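Local coordinates for MxaA (Stigmatella aurantiaca, PDB 4W4T), which works in myxalamid biosynthesis, its terminal NADPH-binding reductase domain, the part in this structure, probably releasing the product by reduction to a primary alcohol, at residues R326-G331 with T405-L410; W256-L261 with R413-A418; G254-N257 with V262-T265; G273-V278 with E320-M325; S342-A347 with S352-L357. All blocks are in the same frame, centred on the assembly; numbering follows the deposited sequence.

Contact 1 of 5, residues R326-G331 with T405-L410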
# COMPACT_ATOMS: atom_id res chain seq x y z
N ARG A 326 7.36 24.26 -14.92
CA ARG A 326 8.09 25.44 -14.44
C ARG A 326 7.46 26.70 -14.97
O ARG A 326 7.40 27.73 -14.28
CB ARG A 326 9.57 25.40 -14.85
CG ARG A 326 10.35 24.26 -14.23
CD ARG A 326 11.83 24.39 -14.53
NE ARG A 326 12.51 23.13 -14.23
CZ ARG A 326 12.83 22.23 -15.15
NH1 ARG A 326 12.56 22.47 -16.43
NH2 ARG A 326 13.44 21.11 -14.80
N ALA A 327 7.02 26.64 -16.22
CA ALA A 327 6.45 27.83 -16.87
C ALA A 327 5.18 28.23 -16.15
O ALA A 327 4.88 29.42 -16.01
CB ALA A 327 6.20 27.57 -18.35
N PHE A 328 4.43 27.24 -15.67
CA PHE A 328 3.26 27.50 -14.87
C PHE A 328 3.65 28.10 -13.53
O PHE A 328 2.88 28.86 -12.94
CB PHE A 328 2.44 26.22 -14.66
CG PHE A 328 1.16 26.44 -13.92
CD1 PHE A 328 0.04 26.91 -14.59
CD2 PHE A 328 1.07 26.22 -12.56
CE1 PHE A 328 -1.16 27.12 -13.92
CE2 PHE A 328 -0.12 26.43 -11.88
CZ PHE A 328 -1.23 26.89 -12.56
N GLY A 329 4.83 27.76 -13.02
CA GLY A 329 5.33 28.39 -11.82
C GLY A 329 5.91 27.49 -10.75
O GLY A 329 6.25 27.96 -9.66
N TYR A 330 6.04 26.19 -11.04
CA TYR A 330 6.55 25.25 -10.05
C TYR A 330 8.02 24.94 -10.27
O TYR A 330 8.42 24.54 -11.36
CB TYR A 330 5.75 23.95 -10.08
CG TYR A 330 4.31 24.11 -9.64
CD1 TYR A 330 4.00 24.60 -8.38
CD2 TYR A 330 3.26 23.75 -10.48
CE1 TYR A 330 2.70 24.74 -7.97
CE2 TYR A 330 1.95 23.89 -10.08
CZ TYR A 330 1.68 24.39 -8.82
OH TYR A 330 0.38 24.53 -8.40
N GLY A 331 8.83 25.10 -9.24
CA GLY A 331 10.22 24.72 -9.34
C GLY A 331 10.40 23.22 -9.42
O GLY A 331 9.75 22.47 -8.69
N THR A 405 -3.81 24.42 -18.28
CA THR A 405 -5.22 24.09 -18.07
C THR A 405 -5.36 23.06 -16.95
O THR A 405 -6.15 23.25 -16.02
CB THR A 405 -5.85 23.58 -19.38
OG1 THR A 405 -5.86 24.64 -20.33
CG2 THR A 405 -7.30 23.10 -19.13
N TYR A 406 -4.55 22.01 -17.02
CA TYR A 406 -4.56 20.95 -16.00
C TYR A 406 -4.18 21.50 -14.63
O TYR A 406 -4.92 21.34 -13.66
CB TYR A 406 -3.60 19.82 -16.38
CG TYR A 406 -4.05 18.94 -17.53
CD1 TYR A 406 -5.34 19.02 -18.05
CD2 TYR A 406 -3.19 17.99 -18.08
CE1 TYR A 406 -5.75 18.19 -19.09
CE2 TYR A 406 -3.59 17.15 -19.11
CZ TYR A 406 -4.87 17.25 -19.60
OH TYR A 406 -5.28 16.40 -20.62
N LEU A 407 -3.02 22.14 -14.54
CA LEU A 407 -2.56 22.65 -13.26
C LEU A 407 -3.52 23.68 -12.66
O LEU A 407 -3.75 23.68 -11.46
CB LEU A 407 -1.15 23.23 -13.40
CG LEU A 407 -0.09 22.21 -13.80
CD1 LEU A 407 1.30 22.85 -13.97
CD2 LEU A 407 -0.02 21.07 -12.79
N SER A 408 -4.09 24.56 -13.49
CA SER A 408 -5.01 25.60 -12.99
C SER A 408 -6.23 24.98 -12.29
O SER A 408 -6.66 25.45 -11.23
CB SER A 408 -5.48 26.52 -14.13
OG SER A 408 -4.37 27.11 -14.82
N SER A 409 -6.76 23.92 -12.89
CA SER A 409 -7.88 23.18 -12.31
C SER A 409 -7.50 22.52 -10.98
O SER A 409 -8.25 22.59 -10.01
CB SER A 409 -8.39 22.13 -13.30
OG SER A 409 -9.46 21.37 -12.73
N LEU A 410 -6.33 21.89 -10.93
CA LEU A 410 -5.86 21.26 -9.70
C LEU A 410 -5.66 22.28 -8.58
O LEU A 410 -5.94 21.98 -7.42
CB LEU A 410 -4.56 20.49 -9.94
CG LEU A 410 -4.73 19.34 -10.94
CD1 LEU A 410 -3.39 18.71 -11.25
CD2 LEU A 410 -5.71 18.31 -10.38
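Phe328, in the final turn of helix 318-328, faces Leu407 in the middle of helix 400-412, with the Phe328 CA and Leu407 CA 7.7 Å apart. This is helix-to-helix packing in the largely helical C-terminal part of the reductase domain, well away from the NADPH site. Just past Phe328 the chain turns at Gly329, whose backbone angles would press any CB against the carbonyl oxygen of the preceding residue; glycine suits the turn, and Tyr330 is thereby brought round to face the same leucine. The Phe328 ring lies flat against the partner helix. With its CG anti to the backbone N (chi1 -176°), it reaches outward and lays one face on Leu407, whose CB stands 3.6 Å from the ring centroid, only 8° off the normal, a CH-pi contact. The leucine then runs back along the phenylalanine, its CD1 lying 3.6 Å from Phe328 CG. At the ring edge, Ser408 OG comes within 3.3 Å of Phe328 CE1, though the hydroxyl's hydrogen bond is to Ser404 O in its own helix. A branched, flexible leucine fits between two aromatics because one methyl can serve both. The hydroxyl of Tyr330 bonds to Lys417 O, while the edge of its ring meets that methyl, CE2 of Tyr330 lying 4.1 Å from Leu407 CD1.

Contact 2 of 5, residues W256-L261 with R413-A418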
# COMPACT_ATOMS: atom_id res chain seq x y z
N TRP A 256 -10.40 16.46 -14.06
CA TRP A 256 -9.48 15.35 -13.88
C TRP A 256 -9.61 14.79 -12.49
O TRP A 256 -9.47 15.51 -11.50
CB TRP A 256 -8.05 15.78 -14.13
CG TRP A 256 -7.07 14.69 -14.46
CD1 TRP A 256 -7.29 13.34 -14.46
CD2 TRP A 256 -5.70 14.87 -14.82
NE1 TRP A 256 -6.14 12.68 -14.82
CE2 TRP A 256 -5.15 13.60 -15.05
CE3 TRP A 256 -4.89 16.00 -14.99
CZ2 TRP A 256 -3.81 13.42 -15.42
CZ3 TRP A 256 -3.58 15.83 -15.37
CH2 TRP A 256 -3.05 14.54 -15.58
N ASN A 257 -9.88 13.50 -12.42
CA ASN A 257 -9.98 12.79 -11.16
C ASN A 257 -8.65 12.79 -10.38
O ASN A 257 -7.69 12.19 -10.82
CB ASN A 257 -10.46 11.38 -11.48
CG ASN A 257 -10.24 10.45 -10.36
OD1 ASN A 257 -10.65 10.71 -9.23
ND2 ASN A 257 -9.57 9.35 -10.64
N THR A 258 -8.59 13.46 -9.22
CA THR A 258 -7.29 13.69 -8.55
C THR A 258 -6.67 12.50 -7.82
O THR A 258 -5.52 12.57 -7.40
CB THR A 258 -7.38 14.84 -7.51
OG1 THR A 258 -8.27 14.48 -6.45
CG2 THR A 258 -7.82 16.15 -8.16
N ASP A 259 -7.42 11.43 -7.63
CA ASP A 259 -6.88 10.20 -7.06
C ASP A 259 -6.14 9.38 -8.14
O ASP A 259 -5.52 8.35 -7.86
CB ASP A 259 -8.03 9.41 -6.40
CG ASP A 259 -7.70 7.95 -6.20
OD1 ASP A 259 -6.90 7.64 -5.28
OD2 ASP A 259 -8.19 7.10 -6.99
N ASP A 260 -6.20 9.86 -9.37
CA ASP A 260 -5.42 9.31 -10.48
C ASP A 260 -3.92 9.28 -10.17
O ASP A 260 -3.38 10.24 -9.65
CB ASP A 260 -5.67 10.13 -11.74
CG ASP A 260 -5.10 9.49 -12.99
OD1 ASP A 260 -3.87 9.23 -13.05
OD2 ASP A 260 -5.88 9.26 -13.94
N LEU A 261 -3.26 8.19 -10.55
CA LEU A 261 -1.84 8.03 -10.31
C LEU A 261 -0.97 9.15 -10.92
O LEU A 261 0.03 9.57 -10.32
CB LEU A 261 -1.38 6.68 -10.84
CG LEU A 261 0.09 6.33 -10.67
CD1 LEU A 261 0.48 6.47 -9.22
CD2 LEU A 261 0.35 4.91 -11.16
N ARG A 413 -9.17 23.48 -7.38
CA ARG A 413 -9.86 22.46 -6.60
C ARG A 413 -9.11 22.11 -5.33
O ARG A 413 -9.52 21.24 -4.58
CB ARG A 413 -10.07 21.22 -7.46
CG ARG A 413 -11.02 21.46 -8.61
CD ARG A 413 -11.33 20.19 -9.36
NE ARG A 413 -10.37 19.97 -10.44
CZ ARG A 413 -9.83 18.80 -10.74
NH1 ARG A 413 -10.14 17.72 -10.02
NH2 ARG A 413 -8.98 18.71 -11.76
N GLY A 414 -8.00 22.80 -5.07
CA GLY A 414 -7.32 22.66 -3.80
C GLY A 414 -6.40 21.45 -3.71
O GLY A 414 -5.88 21.14 -2.65
N PHE A 415 -6.20 20.78 -4.84
CA PHE A 415 -5.31 19.62 -4.88
C PHE A 415 -3.84 20.06 -4.83
O PHE A 415 -3.00 19.41 -4.20
CB PHE A 415 -5.61 18.78 -6.12
CG PHE A 415 -4.81 17.52 -6.22
CD1 PHE A 415 -5.09 16.44 -5.40
CD2 PHE A 415 -3.79 17.40 -7.14
CE1 PHE A 415 -4.35 15.28 -5.49
CE2 PHE A 415 -3.05 16.24 -7.24
CZ PHE A 415 -3.34 15.17 -6.40
N LEU A 416 -3.55 21.18 -5.49
CA LEU A 416 -2.21 21.77 -5.50
C LEU A 416 -2.26 23.18 -4.93
O LEU A 416 -3.23 23.91 -5.15
CB LEU A 416 -1.63 21.81 -6.92
CG LEU A 416 -1.25 20.54 -7.67
CD1 LEU A 416 -0.75 20.91 -9.09
CD2 LEU A 416 -0.18 19.78 -6.91
N LYS A 417 -1.21 23.56 -4.22
CA LYS A 417 -1.02 24.94 -3.79
C LYS A 417 -0.61 25.79 -4.99
O LYS A 417 0.22 25.37 -5.79
CB LYS A 417 0.04 25.01 -2.68
CG LYS A 417 0.22 26.38 -2.04
CD LYS A 417 0.40 26.27 -0.52
CE LYS A 417 1.53 25.32 -0.16
NZ LYS A 417 2.86 25.98 -0.10
N ALA A 418 -1.19 26.98 -5.12
CA ALA A 418 -0.85 27.87 -6.23
C ALA A 418 0.65 28.19 -6.21
O ALA A 418 1.25 28.26 -5.15
CB ALA A 418 -1.66 29.16 -6.17
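Arg413 reaches from the C-terminal end of helix 400-412 to the backbone carbonyl of Trp256, tying the last loop of the reductase domain to the loop ahead of helix 261-272. From CB the chain first runs extended through CG to CD, then bends sharply at chi3 (-90°), which swings the guanidinium round to Trp256. Along the way NE hydrogen-bonds Ser409 OG, in the last turn of helix 400-412. Beyond it, CZ lies 3.4 Å from Trp256 O, and both terminal nitrogens converge on that oxygen. NH1 makes the stronger bond, 2.7 Å to Trp256 O with an N-H...O angle of 147°, approaching somewhat tilted from the carbonyl plane; NH2 adds a weak one at 3.2 Å to the same Trp256 O. NH1 also has Thr258 CG2 at 3.4 Å. Arginine suits the place because its fork can offer two N-H groups to one acceptor. Gly414 follows in the positive-phi position of a Schellman motif, ending the helix and turning the chain so that Phe415 comes back toward the loop. There Thr258, in the type I turn from Asn257 to Asp260, sets its CB over one face of the Phe415 ring, 3.8 Å from the centroid and displaced toward the rim. Threonine's branched CB carries a C-H and a methyl that can lie on the ring, a CH-pi contact. Phe415 also packs on Leu410 of helix 400-412 and on Cys263 of helix 261-272, and makes a cation-pi contact with Lys267, so the two loops meet between those helices.

Contact 3 of 5, residues G254-N257 with V262-T265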
# COMPACT_ATOMS: atom_id res chain seq x y z
N GLY A 254 -10.09 21.09 -17.85
CA GLY A 254 -9.11 20.54 -16.93
C GLY A 254 -9.68 19.48 -16.00
O GLY A 254 -8.98 19.02 -15.09
N ALA A 255 -10.94 19.11 -16.20
CA ALA A 255 -11.59 18.13 -15.32
C ALA A 255 -10.75 16.87 -15.26
O ALA A 255 -10.41 16.29 -16.29
CB ALA A 255 -12.99 17.82 -15.80
N TRP A 256 -10.40 16.46 -14.06
CA TRP A 256 -9.48 15.35 -13.88
C TRP A 256 -9.61 14.79 -12.49
O TRP A 256 -9.47 15.51 -11.50
CB TRP A 256 -8.05 15.78 -14.13
CG TRP A 256 -7.07 14.69 -14.46
CD1 TRP A 256 -7.29 13.34 -14.46
CD2 TRP A 256 -5.70 14.87 -14.82
NE1 TRP A 256 -6.14 12.68 -14.82
CE2 TRP A 256 -5.15 13.60 -15.05
CE3 TRP A 256 -4.89 16.00 -14.99
CZ2 TRP A 256 -3.81 13.42 -15.42
CZ3 TRP A 256 -3.58 15.83 -15.37
CH2 TRP A 256 -3.05 14.54 -15.58
N ASN A 257 -9.88 13.50 -12.42
CA ASN A 257 -9.98 12.79 -11.16
C ASN A 257 -8.65 12.79 -10.38
O ASN A 257 -7.69 12.19 -10.82
CB ASN A 257 -10.46 11.38 -11.48
CG ASN A 257 -10.24 10.45 -10.36
OD1 ASN A 257 -10.65 10.71 -9.23
ND2 ASN A 257 -9.57 9.35 -10.64
N VAL A 262 -1.33 9.60 -12.11
CA VAL A 262 -0.59 10.67 -12.78
C VAL A 262 -0.69 11.97 -11.99
O VAL A 262 0.30 12.70 -11.84
CB VAL A 262 -1.08 10.91 -14.21
CG1 VAL A 262 -0.35 12.09 -14.84
CG2 VAL A 262 -0.90 9.65 -15.03
N CYS A 263 -1.88 12.27 -11.47
CA CYS A 263 -2.02 13.45 -10.61
C CYS A 263 -1.20 13.31 -9.35
O CYS A 263 -0.56 14.26 -8.91
CB CYS A 263 -3.49 13.68 -10.25
SG CYS A 263 -4.50 14.06 -11.69
N ARG A 264 -1.23 12.12 -8.75
CA ARG A 264 -0.43 11.85 -7.56
C ARG A 264 1.06 12.07 -7.78
O ARG A 264 1.77 12.64 -6.95
CB ARG A 264 -0.64 10.40 -7.10
CG ARG A 264 -1.89 10.15 -6.31
CD ARG A 264 -1.90 8.69 -5.84
NE ARG A 264 -3.17 8.32 -5.24
CZ ARG A 264 -3.40 8.36 -3.93
NH1 ARG A 264 -2.44 8.74 -3.10
NH2 ARG A 264 -4.59 8.02 -3.46
N THR A 265 1.53 11.56 -8.91
CA THR A 265 2.93 11.70 -9.26
C THR A 265 3.32 13.16 -9.47
O THR A 265 4.34 13.61 -8.96
CB THR A 265 3.22 10.88 -10.52
OG1 THR A 265 2.89 9.52 -10.25
CG2 THR A 265 4.68 10.99 -10.90
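A cysteine sulfur-aromatic contact joins Trp256 to Cys263, holding the loop that follows strand 239-248 against the first turn of helix 261-272. Cys263 SG sits over one face of the indole, 3.5 Å from the centroid of the five-membered ring and 16° off its normal. It is centred on the fused bond: Trp256 CD2 lies 3.4 Å from SG, with CE2 almost as near. The thiol arrives there because its chi1 of -64° sets SG beside the backbone N of Cys263, aimed at the loop. Cysteine suits this position, being small enough to come directly down on the ring while its polarisable sulfur favours the pi face. The six-membered end of the indole reaches one residue back along the helix, where Trp256 CH2 is 3.7 Å from Val262 CG1, the two side chains crossing at about a right angle. That turn is itself secured by Asp260, whose OD1 caps Val262 N. The indole also meets the rings of Tyr406 and of Phe66, a residue that binds NADPH in another structure of this protein, although no cofactor is bound here. Trp256 thus connects the start of helix 261-272 with Phe66 beside the NADPH site. Replacing it by an alanine would probably open a gap between loop and helix, leaving Cys263 SG without its aromatic face and Phe66 and Tyr406 without the ring they pack on. The backbone of the next residue also comes near, Asn257 O standing 3.8 Å from Cys263 SG.

Contact 4 of 5, residues G273-V278 with E320-M325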
# COMPACT_ATOMS: atom_id res chain seq x y z
N GLY A 273 9.83 19.27 -5.15
CA GLY A 273 10.61 20.23 -5.92
C GLY A 273 11.59 19.53 -6.85
O GLY A 273 12.56 20.12 -7.30
N VAL A 274 11.35 18.25 -7.11
CA VAL A 274 12.24 17.49 -7.97
C VAL A 274 11.47 16.48 -8.83
O VAL A 274 10.49 15.87 -8.38
CB VAL A 274 13.33 16.77 -7.15
CG1 VAL A 274 12.72 15.76 -6.18
CG2 VAL A 274 14.32 16.11 -8.07
N ALA A 275 11.89 16.33 -10.08
CA ALA A 275 11.23 15.42 -11.02
C ALA A 275 12.27 14.51 -11.66
O ALA A 275 13.45 14.88 -11.75
CB ALA A 275 10.47 16.20 -12.08
N PRO A 276 11.85 13.31 -12.11
CA PRO A 276 12.80 12.35 -12.67
C PRO A 276 13.03 12.56 -14.16
O PRO A 276 12.08 12.87 -14.88
CB PRO A 276 12.12 11.01 -12.42
CG PRO A 276 10.67 11.32 -12.51
CD PRO A 276 10.51 12.71 -11.94
N SER A 277 14.26 12.39 -14.61
CA SER A 277 14.50 12.32 -16.04
C SER A 277 14.28 10.86 -16.44
O SER A 277 15.03 9.98 -16.05
CB SER A 277 15.90 12.81 -16.42
OG SER A 277 16.90 12.12 -15.70
N VAL A 278 13.19 10.61 -17.15
CA VAL A 278 12.92 9.27 -17.65
C VAL A 278 13.05 9.33 -19.17
O VAL A 278 12.84 10.39 -19.76
CB VAL A 278 11.53 8.77 -17.22
CG1 VAL A 278 11.46 8.67 -15.70
CG2 VAL A 278 10.45 9.70 -17.74
N GLU A 320 10.39 18.13 -21.44
CA GLU A 320 9.38 19.08 -21.91
C GLU A 320 8.28 19.25 -20.85
O GLU A 320 7.84 20.37 -20.55
CB GLU A 320 8.77 18.63 -23.24
CG GLU A 320 9.78 18.46 -24.37
CD GLU A 320 9.16 17.96 -25.66
OE1 GLU A 320 8.55 16.85 -25.67
OE2 GLU A 320 9.28 18.67 -26.68
N MSE A 321 7.85 18.14 -20.27
CA MSE A 321 6.87 18.20 -19.19
C MSE A 321 7.35 19.11 -18.07
O MSE A 321 6.60 19.95 -17.59
CB MSE A 321 6.58 16.80 -18.63
CG MSE A 321 5.63 15.99 -19.43
SE MSE A 321 3.81 16.78 -19.39
CE MSE A 321 3.53 16.95 -17.49
N TRP A 322 8.59 18.96 -17.63
CA TRP A 322 9.05 19.78 -16.53
C TRP A 322 9.14 21.24 -16.97
O TRP A 322 8.81 22.14 -16.19
CB TRP A 322 10.40 19.29 -15.97
CG TRP A 322 10.50 17.79 -15.85
CD1 TRP A 322 11.59 17.02 -16.18
CD2 TRP A 322 9.50 16.87 -15.39
NE1 TRP A 322 11.33 15.69 -15.94
CE2 TRP A 322 10.05 15.57 -15.46
CE3 TRP A 322 8.19 17.02 -14.91
CZ2 TRP A 322 9.33 14.43 -15.08
CZ3 TRP A 322 7.48 15.89 -14.54
CH2 TRP A 322 8.05 14.61 -14.62
N ASN A 323 9.53 21.48 -18.22
CA ASN A 323 9.52 22.85 -18.75
C ASN A 323 8.12 23.46 -18.62
O ASN A 323 7.97 24.60 -18.21
CB ASN A 323 9.96 22.90 -20.21
CG ASN A 323 11.44 22.59 -20.40
OD1 ASN A 323 12.24 22.68 -19.47
ND2 ASN A 323 11.81 22.22 -21.62
N TYR A 324 7.09 22.68 -18.98
CA TYR A 324 5.72 23.21 -18.98
C TYR A 324 5.29 23.53 -17.55
O TYR A 324 4.57 24.50 -17.31
CB TYR A 324 4.73 22.22 -19.62
CG TYR A 324 5.03 21.86 -21.07
CD1 TYR A 324 5.71 22.74 -21.90
CD2 TYR A 324 4.64 20.63 -21.59
CE1 TYR A 324 5.98 22.42 -23.22
CE2 TYR A 324 4.91 20.30 -22.92
CZ TYR A 324 5.59 21.20 -23.72
OH TYR A 324 5.87 20.88 -25.03
N MSE A 325 5.72 22.70 -16.61
CA MSE A 325 5.34 22.90 -15.22
C MSE A 325 6.10 24.07 -14.56
O MSE A 325 5.53 24.80 -13.75
CB MSE A 325 5.55 21.60 -14.45
CG MSE A 325 4.58 20.54 -14.99
SE MSE A 325 4.81 18.86 -14.05
CE MSE A 325 4.15 19.46 -12.31
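The Trp322 indole is covered on one face by the methyl of Ala275 and on the opposite face by CB of Met321. Here helix 318-328 packs on strand 274-277, one of the two strands of the small parallel sheet that it forms with strand 333-336. Ala275 CB sits 3.4 Å from the centroid of the six-membered ring, 10° off the normal, in a CH-pi contact; the single methyl of alanine lets the wide ring lie close to the strand. On the far side, Met321 CB is offset toward the rim, and the selenium of Met325, a selenomethionine like Met321, lies at the edge in the ring plane. Pro276 CD comes in beyond the rim on the Ala275 side, 3.8 Å from Trp322 CZ2, while the carbonyl O of Pro276 meets the ring at its edge. A phenylalanine in place of Trp322 would probably leave the carbonyl of buried Pro276 without its N-H partner. The tryptophan is thus both filler and donor, though a modest one: Trp322 NE1 gives Pro276 O a weak hydrogen bond of 3.1 Å, bent to 127° at the hydrogen, with Trp322 CZ2 just 3.2 Å from the same Pro276 O.

Contact 5 of 5, residues S342-A347 with S352-L357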
# COMPACT_ATOMS: atom_id res chain seq x y z
N SER A 342 14.77 7.46 -4.86
CA SER A 342 15.38 7.40 -3.53
C SER A 342 14.97 8.61 -2.69
O SER A 342 14.74 8.48 -1.49
CB SER A 342 16.90 7.31 -3.65
OG SER A 342 17.50 7.57 -2.40
N GLU A 343 14.86 9.77 -3.32
CA GLU A 343 14.37 10.95 -2.60
C GLU A 343 12.90 10.79 -2.21
O GLU A 343 12.47 11.28 -1.17
CB GLU A 343 14.57 12.22 -3.43
CG GLU A 343 16.03 12.48 -3.74
CD GLU A 343 16.39 13.95 -3.83
OE1 GLU A 343 15.49 14.82 -3.85
OE2 GLU A 343 17.61 14.24 -3.90
N LEU A 344 12.13 10.10 -3.05
CA LEU A 344 10.74 9.84 -2.72
C LEU A 344 10.67 8.97 -1.45
O LEU A 344 9.92 9.26 -0.53
CB LEU A 344 10.02 9.16 -3.88
CG LEU A 344 8.53 8.82 -3.72
CD1 LEU A 344 7.70 10.05 -3.43
CD2 LEU A 344 8.01 8.12 -4.98
N GLY A 345 11.49 7.93 -1.43
CA GLY A 345 11.54 7.02 -0.30
C GLY A 345 11.91 7.75 0.98
O GLY A 345 11.30 7.55 2.03
N SER A 346 12.90 8.62 0.87
CA SER A 346 13.33 9.42 2.01
C SER A 346 12.22 10.38 2.47
O SER A 346 11.97 10.54 3.66
CB SER A 346 14.61 10.18 1.65
OG SER A 346 14.86 11.21 2.58
N ALA A 347 11.54 11.00 1.51
CA ALA A 347 10.44 11.91 1.83
C ALA A 347 9.28 11.18 2.50
O ALA A 347 8.57 11.74 3.33
CB ALA A 347 9.97 12.62 0.57
N SER A 352 2.92 10.60 4.54
CA SER A 352 2.20 9.38 4.17
C SER A 352 1.66 9.41 2.74
O SER A 352 1.51 8.36 2.11
CB SER A 352 1.05 9.11 5.15
OG SER A 352 -0.11 9.81 4.77
N GLU A 353 1.36 10.60 2.23
CA GLU A 353 0.91 10.72 0.85
C GLU A 353 2.03 10.35 -0.13
O GLU A 353 1.80 9.66 -1.11
CB GLU A 353 0.42 12.14 0.55
CG GLU A 353 -1.06 12.21 0.21
CD GLU A 353 -1.54 13.63 -0.03
OE1 GLU A 353 -0.93 14.33 -0.86
OE2 GLU A 353 -2.52 14.04 0.63
N LEU A 354 3.25 10.82 0.14
CA LEU A 354 4.38 10.44 -0.70
C LEU A 354 4.67 8.95 -0.55
O LEU A 354 5.04 8.27 -1.52
CB LEU A 354 5.61 11.27 -0.34
CG LEU A 354 5.45 12.76 -0.68
CD1 LEU A 354 6.66 13.54 -0.24
CD2 LEU A 354 5.23 12.92 -2.17
N GLY A 355 4.50 8.44 0.66
CA GLY A 355 4.59 7.00 0.89
C GLY A 355 3.59 6.24 0.03
O GLY A 355 3.94 5.23 -0.58
N ASP A 356 2.36 6.73 -0.03
CA ASP A 356 1.33 6.11 -0.86
C ASP A 356 1.76 6.03 -2.32
O ASP A 356 1.53 5.03 -2.99
CB ASP A 356 0.00 6.87 -0.74
CG ASP A 356 -0.64 6.74 0.64
OD1 ASP A 356 -0.19 5.88 1.44
OD2 ASP A 356 -1.59 7.51 0.92
N LEU A 357 2.39 7.11 -2.81
CA LEU A 357 2.89 7.17 -4.18
C LEU A 357 4.03 6.17 -4.39
O LEU A 357 4.11 5.51 -5.42
CB LEU A 357 3.34 8.60 -4.51
CG LEU A 357 4.15 8.81 -5.79
CD1 LEU A 357 3.37 8.34 -7.01
CD2 LEU A 357 4.55 10.27 -5.94
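Leu344 and Leu354 bring helices 337-348 and 352-362 together as a splayed helical hairpin, the segment axes approaching to 8.6 Å with 139° between their directions. The joint between the two helices is short, so their facing sides meet almost at once, and the CA atoms of Leu344 and Leu354 are 6.7 Å apart. The side chains that meet are all apolar, and no hydrogen bond crosses. Leu344 touches both leucines of the second helix. With CG anti to the backbone N (chi1 -180°), its branch extends across to that helix and forks there. CD1 leans on the backbone and base of Leu354, 3.7 Å from Leu354 O and 3.9 Å from Leu354 CB, and touches Leu357 as well; CD2 turns to Leu357, lying 4.0 Å from Leu357 CG. Since Leu354 and Leu357 are three residues apart on one helix, they present neighbouring side chains on one side of it, and a leucine's two methyls can meet both. Nearer the joint lies the shortest side-chain contact, Ala347 CB to Leu354 CD1 at 3.5 Å; alanine's single methyl suits so close an approach. Leu354 therefore spans two partners, its CB facing Leu344 and its CD1 facing Ala347. Beyond the pair, helix 261-272 packs on the hairpin, with Met272 on Leu344, Arg271 on Leu354 and Thr265 on Leu357. Gly345 O accepts a hydrogen bond from Ser161 of the second subunit, so helix 337-348 joins its hairpin partner within the chain and also takes part in the dimer contact.

From the N terminus, contact 3 closes first, a short local loop joining the chain after strand 239-248 to helix 261-272. Contact 2 starts from the same stretch but closes last, at 413-418, and the other three nest inside its long loop. Contact 4 comes next, linking strand 274-277 to helix 318-328. Contact 1 opens on the same helix right afterwards and closes at helix 400-412, with the short hairpin of contact 5 nested inside it. No loops cross among contacts 1, 4 and 5. A probable hydrogen bond between Leu410 O and Phe415 N joins contacts 1 and 2, an Asp259-Arg264 salt bridge joins 2 and 3, and Leu261 packs on Leu357 between 2 and 5.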